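Side-chain contacts in ubiquitin-like-specific protease 2 (Saccharomyces cerevisiae, PDB 5LNB), which cleaves SUMO from modified proteins as a cysteine protease of the C48 (Ulp1) family, represented here by a segment that includes its catalytic domain: residues 38-41 and 42-46; 48-51 and 52-55; 271-274 and 275-278. All blocks are in the same frame, centred on the assembly; numbering follows the deposited sequence.

Overall arrangement
The three contacts lie at the end of the short helix 37-40 and the loop after it, at the start of helix 51-67, and in the middle of the long helix 264-285. Interactions 1 and 2 have centres about 9 Å apart; weak hydrogen bonds, from N50 ND2 to D39 O and between S52 OG and D39 OD1, tie helix 37-40 to the start of helix 51-67. The centre of interaction 3 is about 15 Å from that of interaction 1. L272 joins all three: its CD1 lies 3.7 Å from L43 CD1 and 3.6 Å from I53 CD1. Interaction 2 carries W48, which probably lines the SUMO-tail channel as in relatives; an acetate ion lies about 5 Å from the side chain of D51.

Interaction 1 of 3, residues 38-41 and 42-46; sequences QDFK and CLFNK
F40 and F44 meet through CE2 of each ring, the CE2 of F40 standing 3.7 Å from CE2 of F44. The planes are turned 83° against each other and the centroids are 5.8 Å apart, an oblique meeting. In F40, CG is anti to the backbone N (chi1 173°) and so beside the carbonyl carbon; CB points away from 42-46, but the ring's end comes back towards it. F44 CD2 also passes 3.4 Å from K41 O, with that oxygen near the plane of the ring at its edge. Between the two aromatics the chain leaves helix 37-40 through a tightened, 3-10-like turn, in which three successive amides each bond to the carbonyl three residues back: C42 N to D39 O (3.3 Å), L43 N to F40 O (3.2 Å) and F44 N to K41 O (3.3 Å). L43, whose CB lies 3.5 Å from F40 O, suits the buried side, where its branches meet L268. F40 is buried, stacked on F19 and touching L272, where a large apolar ring fits. F44 is exposed and offers its ring to R269 in a cation-pi contact; R269 also bonds L43 O.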
loop_
_atom_site.group_PDB
_atom_site.type_symbol
_atom_site.label_atom_id
_atom_site.label_comp_id
_atom_site.label_asym_id
_atom_site.label_seq_id
_atom_site.Cartn_x
_atom_site.Cartn_y
_atom_site.Cartn_z
ATOM N N GLN A 38 16.428 -10.235 9.280
ATOM C CA GLN A 38 16.819 -8.852 9.043
ATOM C C GLN A 38 15.607 -7.965 8.759
ATOM O O GLN A 38 15.601 -6.788 9.130
ATOM C CB GLN A 38 17.824 -8.796 7.887
ATOM C CG GLN A 38 18.868 -7.694 7.994
ATOM C CD GLN A 38 19.809 -7.856 9.192
ATOM O OE1 GLN A 38 20.412 -6.882 9.650
ATOM N NE2 GLN A 38 19.942 -9.085 9.700
ATOM N N ASP A 39 14.566 -8.512 8.112
ATOM C CA ASP A 39 13.341 -7.749 7.864
ATOM C C ASP A 39 12.447 -7.728 9.098
ATOM O O ASP A 39 11.930 -6.678 9.496
ATOM C CB ASP A 39 12.566 -8.348 6.681
ATOM C CG ASP A 39 13.418 -8.513 5.434
ATOM O OD1 ASP A 39 14.183 -7.584 5.110
ATOM O OD2 ASP A 39 13.322 -9.574 4.777
ATOM N N PHE A 40 12.254 -8.898 9.705
ATOM C CA PHE A 40 11.365 -9.045 10.851
ATOM C C PHE A 40 11.781 -8.145 12.016
ATOM O O PHE A 40 10.925 -7.661 12.766
ATOM C CB PHE A 40 11.354 -10.529 11.249
ATOM C CG PHE A 40 10.606 -10.839 12.515
ATOM C CD1 PHE A 40 9.224 -10.957 12.512
ATOM C CD2 PHE A 40 11.290 -11.056 13.699
ATOM C CE1 PHE A 40 8.536 -11.257 13.677
ATOM C CE2 PHE A 40 10.608 -11.359 14.861
ATOM C CZ PHE A 40 9.231 -11.462 14.849
ATOM N N LYS A 41 13.080 -7.892 12.179
ATOM C CA LYS A 41 13.541 -7.209 13.382
ATOM C C LYS A 41 13.177 -5.728 13.399
ATOM O O LYS A 41 13.249 -5.102 14.464
ATOM C CB LYS A 41 15.053 -7.366 13.532
ATOM C CG LYS A 41 15.850 -6.393 12.691
ATOM C CD LYS A 41 17.311 -6.778 12.676
ATOM C CE LYS A 41 18.123 -5.804 11.849
ATOM N NZ LYS A 41 19.547 -6.234 11.762
ATOM N N CYS A 42 12.793 -5.148 12.259
ATOM C CA CYS A 42 12.394 -3.746 12.265
ATOM C C CYS A 42 11.074 -3.530 12.989
ATOM O O CYS A 42 10.764 -2.390 13.346
ATOM C CB CYS A 42 12.315 -3.201 10.836
ATOM S SG CYS A 42 10.887 -3.755 9.887
ATOM N N LEU A 43 10.305 -4.594 13.232
ATOM C CA LEU A 43 9.058 -4.519 13.985
ATOM C C LEU A 43 9.280 -4.515 15.500
ATOM O O LEU A 43 8.344 -4.772 16.270
ATOM C CB LEU A 43 8.129 -5.673 13.584
ATOM C CG LEU A 43 7.672 -5.693 12.115
ATOM C CD1 LEU A 43 6.968 -7.003 11.757
ATOM C CD2 LEU A 43 6.770 -4.504 11.792
ATOM N N PHE A 44 10.491 -4.239 15.953
ATOM C CA PHE A 44 10.746 -4.027 17.368
ATOM C C PHE A 44 10.937 -2.540 17.644
ATOM O O PHE A 44 11.286 -1.759 16.754
ATOM C CB PHE A 44 11.969 -4.822 17.827
ATOM C CG PHE A 44 11.724 -6.302 17.928
ATOM C CD1 PHE A 44 11.207 -6.854 19.092
ATOM C CD2 PHE A 44 12.000 -7.138 16.863
ATOM C CE1 PHE A 44 10.980 -8.218 19.192
ATOM C CE2 PHE A 44 11.770 -8.499 16.953
ATOM C CZ PHE A 44 11.263 -9.040 18.120
ATOM N N ASN A 45 10.674 -2.153 18.892
ATOM C CA ASN A 45 10.787 -0.759 19.310
ATOM C C ASN A 45 10.011 0.151 18.366
ATOM O O ASN A 45 8.788 0.028 18.239
ATOM C CB ASN A 45 12.257 -0.335 19.370
ATOM C CG ASN A 45 13.097 -1.244 20.261
ATOM O OD1 ASN A 45 12.768 -1.481 21.429
ATOM N ND2 ASN A 45 14.187 -1.767 19.703
ATOM N N LYS A 46 10.717 1.059 17.695
ATOM C CA LYS A 46 10.130 1.950 16.704
ATOM C C LYS A 46 11.059 2.077 15.510
ATOM O O LYS A 46 11.286 3.174 14.991
ATOM C CB LYS A 46 9.828 3.330 17.298
ATOM C CG LYS A 46 8.787 3.308 18.400
ATOM C CD LYS A 46 8.762 4.588 19.163
ATOM C CE LYS A 46 7.866 4.459 20.384
ATOM N NZ LYS A 46 7.801 5.737 21.135
#

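Interaction 2 of 3, residues 48-51 and 52-55; sequences WVND and SILD
D51 O receives D55 N at 2.8 Å, the shortest bond of this contact and an ordinary i to i+4 link in the first turn of helix 51-67. One residue earlier, L54 N bonds to N50 O at 3.1 Å. The third bond comes from a side chain: N50 OD1 accepts from I53 N at 3.0 Å, the donor tilted 20° from the carboxamide plane. This is an N-cap, and asparagine suits it because its short side chain can bend back over the first turn and offer an oxygen to an amide that has no helical carbonyl before it. The bend goes with chi1 58°, CG lying between the backbone N and the carbonyl carbon. I53 CG1 then lies 3.5 Å from N50 OD1, the two side chains set at a slant to each other, so that the amide oxygen rests against an aliphatic branch.

The sequence WVND matches the tryptophan-containing motif of the Ulp1 family, and in relatives this tryptophan and the one after the catalytic histidine flank the SUMO tail. Here the rings of W48 and W123 meet with planes about 10° apart, and W123 NE1 bonds to V49 O, which places the two tryptophans side by side, as expected if they line the tail channel as in relatives. V49, just before the N-cap, and L54 form a hydrophobic staple, V49 CG1 lying 4.3 Å from L54 CB. V49 CG1 is also 3.8 Å from I53 CG2, those side chains crossing at about a right angle, and V217 of helix 215-228 packs on V49. An acidic residue suits the first helical position, where the dipole would probably ease the negative charge of D51; D51 OD1 has weak bonds to S81 OG and N118 ND2. D55, a turn further on, uses its OD1 to accept from S81 N, and its OD2 stays 5.1 Å from D51 OD1.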
loop_
_atom_site.group_PDB
_atom_site.type_symbol
_atom_site.label_atom_id
_atom_site.label_comp_id
_atom_site.label_asym_id
_atom_site.label_seq_id
_atom_site.Cartn_x
_atom_site.Cartn_y
_atom_site.Cartn_z
ATOM N N TRP A 48 12.534 1.973 11.738
ATOM C CA TRP A 48 12.016 2.206 10.395
ATOM C C TRP A 48 11.549 0.891 9.778
ATOM O O TRP A 48 12.231 -0.127 9.870
ATOM C CB TRP A 48 13.089 2.860 9.517
ATOM C CG TRP A 48 12.638 3.053 8.094
ATOM C CD1 TRP A 48 11.685 3.924 7.639
ATOM C CD2 TRP A 48 13.109 2.343 6.943
ATOM N NE1 TRP A 48 11.546 3.808 6.277
ATOM C CE2 TRP A 48 12.406 2.840 5.826
ATOM C CE3 TRP A 48 14.065 1.338 6.747
ATOM C CZ2 TRP A 48 12.621 2.362 4.539
ATOM C CZ3 TRP A 48 14.278 0.870 5.467
ATOM C CH2 TRP A 48 13.560 1.380 4.381
ATOM N N VAL A 49 10.365 0.910 9.180
ATOM C CA VAL A 49 9.801 -0.284 8.558
ATOM C C VAL A 49 10.384 -0.414 7.153
ATOM O O VAL A 49 10.196 0.471 6.315
ATOM C CB VAL A 49 8.268 -0.208 8.519
ATOM C CG1 VAL A 49 7.710 -1.379 7.761
ATOM C CG2 VAL A 49 7.699 -0.178 9.932
ATOM N N ASN A 50 11.088 -1.518 6.890
ATOM C CA ASN A 50 11.744 -1.656 5.589
ATOM C C ASN A 50 10.753 -2.090 4.500
ATOM O O ASN A 50 9.595 -2.424 4.765
ATOM C CB ASN A 50 12.916 -2.642 5.671
ATOM C CG ASN A 50 12.492 -4.020 6.149
ATOM O OD1 ASN A 50 11.643 -4.673 5.540
ATOM N ND2 ASN A 50 13.080 -4.464 7.250
ATOM N N ASP A 51 11.231 -2.065 3.248
ATOM C CA ASP A 51 10.377 -2.360 2.095
ATOM C C ASP A 51 9.816 -3.775 2.151
ATOM O O ASP A 51 8.685 -4.017 1.711
ATOM C CB ASP A 51 11.163 -2.179 0.799
ATOM C CG ASP A 51 11.782 -0.809 0.680
ATOM O OD1 ASP A 51 11.047 0.189 0.827
ATOM O OD2 ASP A 51 13.004 -0.725 0.440
ATOM N N SER A 52 10.612 -4.732 2.644
ATOM C CA SER A 52 10.168 -6.120 2.669
ATOM C C SER A 52 8.927 -6.275 3.528
ATOM O O SER A 52 7.942 -6.903 3.119
ATOM C CB SER A 52 11.286 -7.024 3.189
ATOM O OG SER A 52 12.418 -6.930 2.353
ATOM N N ILE A 53 8.970 -5.718 4.736
ATOM C CA ILE A 53 7.842 -5.825 5.648
ATOM C C ILE A 53 6.630 -5.113 5.067
ATOM O O ILE A 53 5.518 -5.650 5.053
ATOM C CB ILE A 53 8.217 -5.254 7.026
ATOM C CG1 ILE A 53 9.284 -6.126 7.707
ATOM C CG2 ILE A 53 6.981 -5.132 7.875
ATOM C CD1 ILE A 53 8.863 -7.569 7.916
ATOM N N LEU A 54 6.827 -3.897 4.578
ATOM C CA LEU A 54 5.688 -3.126 4.097
ATOM C C LEU A 54 5.076 -3.757 2.852
ATOM O O LEU A 54 3.850 -3.890 2.762
ATOM C CB LEU A 54 6.103 -1.683 3.833
ATOM C CG LEU A 54 4.874 -0.817 3.572
ATOM C CD1 LEU A 54 5.013 0.459 4.335
ATOM C CD2 LEU A 54 4.710 -0.567 2.063
ATOM N N ASP A 55 5.905 -4.154 1.876
ATOM C CA ASP A 55 5.333 -4.752 0.666
ATOM C C ASP A 55 4.672 -6.094 0.973
ATOM O O ASP A 55 3.640 -6.426 0.384
ATOM C CB ASP A 55 6.390 -4.890 -0.442
ATOM C CG ASP A 55 6.820 -3.534 -1.020
ATOM O OD1 ASP A 55 5.971 -2.641 -1.129
ATOM O OD2 ASP A 55 8.006 -3.345 -1.349
#

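Interaction 3 of 3, residues 271-274 and 275-278; sequences TLKL and LQLN
Q276 and K273 meet on helix 264-285, where side chains three residues apart lie about one turn apart on the same side of a regular alpha-helix. Starting at the root, Q276 CB sits over the previous turn, 3.4 Å from K273 O. The first torsion sets CG anti to the backbone N (chi1 -161°), and a bend at chi2 then turns the amide towards the lysine. The amide carbon CD lies 3.7 Å from K273 NZ, and at the tip OE1 accepts a hydrogen bond from that ammonium at 2.7 Å, the donor tilted 25° from the amide plane. The lysine chain, itself bent at chi2, comes to OE1 at a slant. The other end of the amide, NE2, gives its hydrogen to P21 O, so both polar ends of this buried group are engaged. Glutamine fits because its acceptor and donor can face the lysine and the N-terminal segment before strand 23-26 at once.

Beneath run the i to i+4 backbone bonds, among them Q276 N to L272 O (2.8 Å). L275 places CG 3.4 Å from T271 O and turns its apolar end towards L23, Y25 and F56, a setting that suits leucine. On the exposed side, L274 and N278 cross obliquely, L274 CD1 standing 4.0 Å from N278 OD1.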
loop_
_atom_site.group_PDB
_atom_site.type_symbol
_atom_site.label_atom_id
_atom_site.label_comp_id
_atom_site.label_asym_id
_atom_site.label_seq_id
_atom_site.Cartn_x
_atom_site.Cartn_y
_atom_site.Cartn_z
ATOM N N THR A 271 1.645 -11.628 13.928
ATOM C CA THR A 271 1.143 -12.218 12.691
ATOM C C THR A 271 2.261 -12.919 11.928
ATOM O O THR A 271 2.122 -14.082 11.528
ATOM C CB THR A 271 0.493 -11.149 11.813
ATOM O OG1 THR A 271 -0.642 -10.589 12.488
ATOM C CG2 THR A 271 0.057 -11.754 10.482
ATOM N N LEU A 272 3.376 -12.221 11.708
ATOM C CA LEU A 272 4.501 -12.821 11.001
ATOM C C LEU A 272 5.024 -14.036 11.755
ATOM O O LEU A 272 5.159 -15.128 11.187
ATOM C CB LEU A 272 5.604 -11.780 10.813
ATOM C CG LEU A 272 5.501 -10.909 9.572
ATOM C CD1 LEU A 272 6.677 -9.939 9.509
ATOM C CD2 LEU A 272 5.461 -11.800 8.322
ATOM N N LYS A 273 5.318 -13.862 13.044
ATOM C CA LYS A 273 5.797 -14.966 13.863
ATOM C C LYS A 273 4.900 -16.186 13.707
ATOM O O LYS A 273 5.379 -17.313 13.556
ATOM C CB LYS A 273 5.873 -14.527 15.329
ATOM C CG LYS A 273 6.586 -15.534 16.222
ATOM C CD LYS A 273 7.992 -15.796 15.691
ATOM C CE LYS A 273 8.563 -17.106 16.198
ATOM N NZ LYS A 273 9.839 -17.410 15.500
ATOM N N LEU A 274 3.585 -15.972 13.727
ATOM C CA LEU A 274 2.643 -17.074 13.581
ATOM C C LEU A 274 2.752 -17.711 12.198
ATOM O O LEU A 274 2.794 -18.942 12.071
ATOM C CB LEU A 274 1.229 -16.565 13.846
ATOM C CG LEU A 274 0.048 -17.528 13.950
ATOM C CD1 LEU A 274 0.482 -18.909 14.419
ATOM C CD2 LEU A 274 -0.977 -16.925 14.911
ATOM N N LEU A 275 2.803 -16.886 11.144
ATOM C CA LEU A 275 2.972 -17.421 9.797
ATOM C C LEU A 275 4.251 -18.244 9.682
ATOM O O LEU A 275 4.288 -19.246 8.954
ATOM C CB LEU A 275 2.977 -16.288 8.767
ATOM C CG LEU A 275 1.658 -15.544 8.532
ATOM C CD1 LEU A 275 1.830 -14.463 7.473
ATOM C CD2 LEU A 275 0.544 -16.507 8.130
ATOM N N GLN A 276 5.304 -17.838 10.394
ATOM C CA GLN A 276 6.556 -18.581 10.359
ATOM C C GLN A 276 6.401 -19.930 11.046
ATOM O O GLN A 276 6.875 -20.957 10.543
ATOM C CB GLN A 276 7.658 -17.760 11.022
ATOM C CG GLN A 276 9.061 -18.182 10.670
ATOM C CD GLN A 276 9.897 -18.439 11.898
ATOM O OE1 GLN A 276 9.398 -18.372 13.019
ATOM N NE2 GLN A 276 11.177 -18.736 11.697
ATOM N N LEU A 277 5.731 -19.946 12.199
ATOM C CA LEU A 277 5.553 -21.193 12.929
ATOM C C LEU A 277 4.779 -22.207 12.100
ATOM O O LEU A 277 5.114 -23.398 12.089
ATOM C CB LEU A 277 4.858 -20.920 14.262
ATOM C CG LEU A 277 5.775 -20.207 15.262
ATOM C CD1 LEU A 277 5.020 -19.806 16.526
ATOM C CD2 LEU A 277 6.961 -21.109 15.613
ATOM N N ASN A 278 3.748 -21.759 11.386
ATOM C CA ASN A 278 3.038 -22.687 10.513
ATOM C C ASN A 278 3.940 -23.174 9.383
ATOM O O ASN A 278 3.927 -24.360 9.039
ATOM C CB ASN A 278 1.774 -22.033 9.966
ATOM C CG ASN A 278 0.809 -21.639 11.064
ATOM O OD1 ASN A 278 0.857 -22.178 12.168
ATOM N ND2 ASN A 278 -0.074 -20.695 10.766
#